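Local coordinates for protein P47 (Clostridium botulinum, PDB 6EKT) that may help protect botulinum neurotoxin in the host gut as part of a progenitor toxin complex, and has a tubular lipid-binding (TULIP) type of fold, at residues 309-314 / 339-344; 240-245 / 249-254. All blocks are in the same frame, centred on the assembly; numbering follows the deposited sequence.

Interaction 1: residues 309-314 / 339-344; sequences QLFEGN and QSINKF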
loop_
_atom_site.group_PDB
_atom_site.type_symbol
_atom_site.label_atom_id
_atom_site.label_comp_id
_atom_site.label_asym_id
_atom_site.label_seq_id
_atom_site.Cartn_x
_atom_site.Cartn_y
_atom_site.Cartn_z
ATOM N N GLN A 309 -7.684 5.886 -18.842
ATOM C CA GLN A 309 -7.615 6.428 -17.491
ATOM C C GLN A 309 -8.591 5.694 -16.584
ATOM O O GLN A 309 -9.527 5.042 -17.052
ATOM C CB GLN A 309 -7.844 7.944 -17.492
ATOM C CG GLN A 309 -9.238 8.403 -17.889
ATOM C CD GLN A 309 -9.347 9.913 -18.030
ATOM O OE1 GLN A 309 -8.670 10.520 -18.850
ATOM N NE2 GLN A 309 -10.213 10.524 -17.230
ATOM N N LEU A 310 -8.369 5.809 -15.279
ATOM C CA LEU A 310 -9.298 5.253 -14.295
ATOM C C LEU A 310 -10.653 5.943 -14.393
ATOM O O LEU A 310 -10.719 7.132 -14.676
ATOM C CB LEU A 310 -8.723 5.433 -12.874
ATOM C CG LEU A 310 -7.825 4.335 -12.286
ATOM C CD1 LEU A 310 -8.652 3.096 -11.971
ATOM C CD2 LEU A 310 -6.634 3.987 -13.181
ATOM N N PHE A 311 -11.723 5.197 -14.161
ATOM C CA PHE A 311 -13.085 5.715 -14.278
ATOM C C PHE A 311 -13.924 5.030 -13.209
ATOM O O PHE A 311 -13.878 3.802 -13.075
ATOM C CB PHE A 311 -13.642 5.433 -15.680
ATOM C CG PHE A 311 -15.100 5.807 -15.868
ATOM C CD1 PHE A 311 -15.503 7.139 -15.883
ATOM C CD2 PHE A 311 -16.073 4.805 -16.062
ATOM C CE1 PHE A 311 -16.850 7.474 -16.062
ATOM C CE2 PHE A 311 -17.412 5.136 -16.253
ATOM C CZ PHE A 311 -17.800 6.470 -16.249
ATOM N N GLU A 312 -14.689 5.828 -12.457
ATOM C CA GLU A 312 -15.482 5.339 -11.310
ATOM C C GLU A 312 -14.684 4.491 -10.312
ATOM O O GLU A 312 -15.241 3.619 -9.619
ATOM C CB GLU A 312 -16.764 4.618 -11.770
ATOM C CG GLU A 312 -17.695 5.521 -12.562
ATOM C CD GLU A 312 -18.906 4.814 -13.170
ATOM O OE1 GLU A 312 -18.906 3.579 -13.321
ATOM O OE2 GLU A 312 -19.879 5.515 -13.492
ATOM N N GLY A 313 -13.384 4.773 -10.229
ATOM C CA GLY A 313 -12.492 4.147 -9.269
ATOM C C GLY A 313 -12.041 2.747 -9.654
ATOM O O GLY A 313 -10.893 2.381 -9.434
ATOM N N ASN A 314 -12.938 1.954 -10.225
ATOM C CA ASN A 314 -12.646 0.519 -10.411
ATOM C C ASN A 314 -12.671 0.082 -11.888
ATOM O O ASN A 314 -12.716 -1.106 -12.173
ATOM C CB ASN A 314 -13.639 -0.339 -9.597
ATOM C CG ASN A 314 -15.066 -0.278 -10.139
ATOM O OD1 ASN A 314 -15.512 0.761 -10.652
ATOM N ND2 ASN A 314 -15.805 -1.394 -10.015
ATOM N N GLN A 339 -14.947 3.806 -27.814
ATOM C CA GLN A 339 -14.944 4.127 -26.390
ATOM C C GLN A 339 -15.386 2.897 -25.583
ATOM O O GLN A 339 -16.536 2.465 -25.710
ATOM C CB GLN A 339 -15.871 5.320 -26.125
ATOM C CG GLN A 339 -15.555 6.574 -26.941
ATOM C CD GLN A 339 -16.268 6.626 -28.279
ATOM O OE1 GLN A 339 -17.364 6.083 -28.442
ATOM N NE2 GLN A 339 -15.653 7.297 -29.248
ATOM N N SER A 340 -14.476 2.359 -24.761
ATOM C CA SER A 340 -14.697 1.128 -24.006
ATOM C C SER A 340 -14.548 1.409 -22.518
ATOM O O SER A 340 -13.679 2.190 -22.111
ATOM C CB SER A 340 -13.647 0.107 -24.421
ATOM O OG SER A 340 -13.840 -1.143 -23.796
ATOM N N ILE A 341 -15.399 0.783 -21.723
ATOM C CA ILE A 341 -15.294 0.842 -20.259
ATOM C C ILE A 341 -15.045 -0.569 -19.759
ATOM O O ILE A 341 -15.856 -1.467 -19.997
ATOM C CB ILE A 341 -16.562 1.462 -19.619
ATOM C CG1 ILE A 341 -16.771 2.882 -20.161
ATOM C CG2 ILE A 341 -16.449 1.461 -18.089
ATOM C CD1 ILE A 341 -18.194 3.412 -20.058
ATOM N N ASN A 342 -13.924 -0.762 -19.068
ATOM C CA ASN A 342 -13.456 -2.103 -18.720
ATOM C C ASN A 342 -13.282 -2.238 -17.213
ATOM O O ASN A 342 -12.365 -1.627 -16.630
ATOM C CB ASN A 342 -12.148 -2.406 -19.437
ATOM C CG ASN A 342 -12.302 -2.382 -20.957
ATOM O OD1 ASN A 342 -12.351 -1.310 -21.562
ATOM N ND2 ASN A 342 -12.445 -3.563 -21.567
ATOM N N LYS A 343 -14.164 -3.039 -16.606
ATOM C CA LYS A 343 -14.246 -3.154 -15.145
ATOM C C LYS A 343 -13.191 -4.102 -14.595
ATOM O O LYS A 343 -13.036 -5.220 -15.089
ATOM C CB LYS A 343 -15.643 -3.625 -14.718
ATOM C CG LYS A 343 -15.858 -3.640 -13.200
ATOM C CD LYS A 343 -16.881 -4.672 -12.757
ATOM C CE LYS A 343 -18.295 -4.126 -12.815
ATOM N NZ LYS A 343 -19.271 -5.232 -12.578
ATOM N N PHE A 344 -12.505 -3.673 -13.527
ATOM C CA PHE A 344 -11.615 -4.571 -12.792
ATOM C C PHE A 344 -12.422 -5.653 -12.063
ATOM O O PHE A 344 -13.473 -5.364 -11.489
ATOM C CB PHE A 344 -10.733 -3.796 -11.773
ATOM C CG PHE A 344 -9.819 -4.706 -10.966
ATOM C CD1 PHE A 344 -8.692 -5.302 -11.560
ATOM C CD2 PHE A 344 -10.112 -5.020 -9.639
ATOM C CE1 PHE A 344 -7.868 -6.160 -10.828
ATOM C CE2 PHE A 344 -9.289 -5.882 -8.907
ATOM C CZ PHE A 344 -8.174 -6.461 -9.506
HETATM O O HOH W 1 -14.067 -3.766 -9.430
#
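Asn314 and Lys343 meet at an angle, the amide ND2 of Asn314 lying 3.9 Å from the CG methylene of Lys343, so the amide nitrogen lies against the aliphatic part of the lysine, whose charged end leads away. With CG between its backbone N and carbonyl carbon (chi1 69°), Asn314 turns its amide toward residues 339-344 of strand 329-347, while its own carbonyl reaches the same strand directly. Phe344 N donates to Asn314 O at 2.9 Å, and the bond is close to straight (164°). A water fastens the same pair a second time, accepting from Asn314 ND2 (3.0 Å) and donating to Phe344 O (2.7 Å). Further along, Phe311 CD2 touches Ile341 CG2 at 3.9 Å, the methyl coming obliquely to the ring. Glu312 CG covers one face of that ring, 3.7 Å above its centre, and Lys317 makes a cation-pi contact with it. Strand 315-326 lies between 297-311 and 329-347 in an antiparallel meander, so Phe311 and Ile341 meet across next-but-one strands, whereas the Asn314-Phe344 bond carries the pairing of 315-326 with 329-347 back into the turn. Such a contact illustrates a division of labour: one direct backbone bond and one water bridge fix the turn against the strand, whereas the apolar touch between Phe311 and Ile341 adds a single point of packing on a largely exposed surface.

Interaction 2: residues 240-245 / 249-254; sequences LLISEK and QNMVLS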
loop_
_atom_site.group_PDB
_atom_site.type_symbol
_atom_site.label_atom_id
_atom_site.label_comp_id
_atom_site.label_asym_id
_atom_site.label_seq_id
_atom_site.Cartn_x
_atom_site.Cartn_y
_atom_site.Cartn_z
ATOM N N LEU A 240 -2.001 -3.338 1.980
ATOM C CA LEU A 240 -1.212 -2.279 1.405
ATOM C C LEU A 240 -2.000 -1.581 0.313
ATOM O O LEU A 240 -2.890 -2.176 -0.297
ATOM C CB LEU A 240 0.157 -2.780 0.925
ATOM C CG LEU A 240 0.359 -3.730 -0.252
ATOM C CD1 LEU A 240 0.031 -3.035 -1.551
ATOM C CD2 LEU A 240 1.811 -4.162 -0.319
ATOM N N LEU A 241 -1.658 -0.322 0.098
ATOM C CA LEU A 241 -2.307 0.510 -0.884
ATOM C C LEU A 241 -1.251 1.125 -1.776
ATOM O O LEU A 241 -0.317 1.776 -1.304
ATOM C CB LEU A 241 -3.140 1.608 -0.198
ATOM C CG LEU A 241 -3.971 2.525 -1.104
ATOM C CD1 LEU A 241 -5.010 1.721 -1.886
ATOM C CD2 LEU A 241 -4.644 3.623 -0.259
ATOM N N ILE A 242 -1.418 0.913 -3.075
ATOM C CA ILE A 242 -0.522 1.464 -4.095
ATOM C C ILE A 242 -1.225 2.623 -4.807
ATOM O O ILE A 242 -2.387 2.489 -5.186
ATOM C CB ILE A 242 -0.153 0.348 -5.099
ATOM C CG1 ILE A 242 0.628 -0.754 -4.378
ATOM C CG2 ILE A 242 0.695 0.868 -6.258
ATOM C CD1 ILE A 242 0.464 -2.126 -5.013
ATOM N N SER A 243 -0.505 3.723 -5.049
ATOM C CA SER A 243 -1.075 4.898 -5.714
ATOM C C SER A 243 -1.572 4.545 -7.135
ATOM O O SER A 243 -1.103 3.580 -7.763
ATOM C CB SER A 243 -0.056 6.038 -5.821
ATOM O OG SER A 243 0.956 5.731 -6.789
ATOM N N GLU A 244 -2.564 5.301 -7.594
ATOM C CA GLU A 244 -3.050 5.156 -8.972
ATOM C C GLU A 244 -1.896 5.155 -9.980
ATOM O O GLU A 244 -1.867 4.311 -10.892
ATOM C CB GLU A 244 -4.026 6.277 -9.311
ATOM C CG GLU A 244 -4.518 6.201 -10.758
ATOM C CD GLU A 244 -5.315 7.433 -11.136
ATOM O OE1 GLU A 244 -4.709 8.431 -11.533
ATOM O OE2 GLU A 244 -6.546 7.388 -11.038
ATOM N N LYS A 245 -0.965 6.098 -9.831
ATOM C CA LYS A 245 0.138 6.263 -10.783
ATOM C C LYS A 245 1.078 5.054 -10.791
ATOM O O LYS A 245 1.449 4.546 -11.867
ATOM C CB LYS A 245 0.882 7.586 -10.518
ATOM C CG LYS A 245 2.143 7.827 -11.330
ATOM C CD LYS A 245 2.494 9.296 -11.219
ATOM C CE LYS A 245 3.983 9.537 -11.287
ATOM N NZ LYS A 245 4.176 11.017 -11.264
ATOM N N GLN A 249 1.733 2.472 -13.927
ATOM C CA GLN A 249 3.088 2.351 -14.426
ATOM C C GLN A 249 3.571 0.903 -14.351
ATOM O O GLN A 249 4.128 0.383 -15.331
ATOM C CB GLN A 249 4.041 3.277 -13.650
ATOM C CG GLN A 249 5.516 3.182 -14.052
ATOM C CD GLN A 249 5.776 3.599 -15.493
ATOM O OE1 GLN A 249 5.256 4.612 -15.966
ATOM N NE2 GLN A 249 6.611 2.834 -16.180
ATOM N N ASN A 250 3.289 0.244 -13.222
ATOM C CA ASN A 250 3.906 -1.040 -12.907
ATOM C C ASN A 250 3.034 -2.265 -12.970
ATOM O O ASN A 250 3.539 -3.395 -12.944
ATOM C CB ASN A 250 4.581 -0.945 -11.544
ATOM C CG ASN A 250 5.549 0.193 -11.489
ATOM O OD1 ASN A 250 5.285 1.218 -10.840
ATOM N ND2 ASN A 250 6.655 0.059 -12.212
ATOM N N MET A 251 1.731 -2.076 -13.066
ATOM C CA MET A 251 0.852 -3.225 -13.214
ATOM C C MET A 251 0.043 -3.207 -14.519
ATOM O O MET A 251 -0.185 -4.259 -15.143
ATOM C CB MET A 251 0.002 -3.378 -11.957
ATOM C CG MET A 251 0.925 -3.731 -10.806
ATOM S SD MET A 251 0.429 -3.141 -9.211
ATOM C CE MET A 251 -0.455 -4.601 -8.706
ATOM N N VAL A 252 -0.346 -2.015 -14.949
ATOM C CA VAL A 252 -1.158 -1.888 -16.163
ATOM C C VAL A 252 -0.316 -1.740 -17.439
ATOM O O VAL A 252 -0.600 -2.423 -18.424
ATOM C CB VAL A 252 -2.201 -0.755 -16.038
ATOM C CG1 VAL A 252 -2.976 -0.547 -17.334
ATOM C CG2 VAL A 252 -3.183 -1.060 -14.910
ATOM N N LEU A 253 0.686 -0.856 -17.425
ATOM C CA LEU A 253 1.427 -0.492 -18.651
ATOM C C LEU A 253 1.984 -1.700 -19.406
ATOM O O LEU A 253 1.897 -1.736 -20.623
ATOM C CB LEU A 253 2.550 0.539 -18.378
ATOM C CG LEU A 253 3.175 1.282 -19.581
ATOM C CD1 LEU A 253 2.155 2.231 -20.219
ATOM C CD2 LEU A 253 4.433 2.047 -19.191
ATOM N N SER A 254 2.510 -2.690 -18.686
ATOM C CA SER A 254 3.112 -3.882 -19.316
ATOM C C SER A 254 2.141 -5.046 -19.578
ATOM O O SER A 254 2.571 -6.137 -20.022
ATOM C CB SER A 254 4.298 -4.379 -18.487
ATOM O OG SER A 254 3.811 -4.962 -17.296
#
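Ile242 holds CG1 beside its backbone N (chi1 -64°) and Met251 likewise keeps CG near its own (chi1 -66°), and from these positions the two chains extend toward one another until Ile242 CD1 lies 4.3 Å from Met251 SD. It is a loose apolar touch between a branch end and a thioether sulfur, both buried. The backbone makes the firmer link: Gln249 N donates to Lys245 O at 2.9 Å with an N-H...O angle of 156°, the ordinary i to i+4 bond of a helix. Gln249 CB sits 3.4 Å from that same carbonyl oxygen, and the chain then bends at chi2 and leads its amide elsewhere. Lys245, too, sends its charged end away from the contact, to Ser273 OG. Ser243 occupies the N-cap position, its OG accepting from Leu246 N, and so marks the point where strand becomes helix. The contact closes the junction between strand 238-242 and helix 244-252, whose first turn is bonded to Gln249 and whose later turn brings Met251 back to Ile242. Around it, strand 238-242 runs antiparallel to 29-34 and 430-434, Met251 also packs on Phe403 and Leu406 of helix 403-409 and on Phe430, and Val252 reaches Met308 of strand 297-311.

How the interactions relate
Interaction 1 is a surface contact within the large curled antiparallel sheet, whereas interaction 2 is partly buried and nearer the middle of the molecule, joining a strand of a different sheet to the helix that follows it. Both have one direct backbone hydrogen bond, but the first spans a turn and a strand and is doubled by water, while the second belongs to a helix and is accompanied by a buried aliphatic-thioether touch. Their centres are about 14 Å apart, and they meet where Leu310 CB packs 3.5 Å from Glu244 OE2. Strand 297-311, which supplies part of interaction 1, therefore also borders the helix 244-252 of interaction 2.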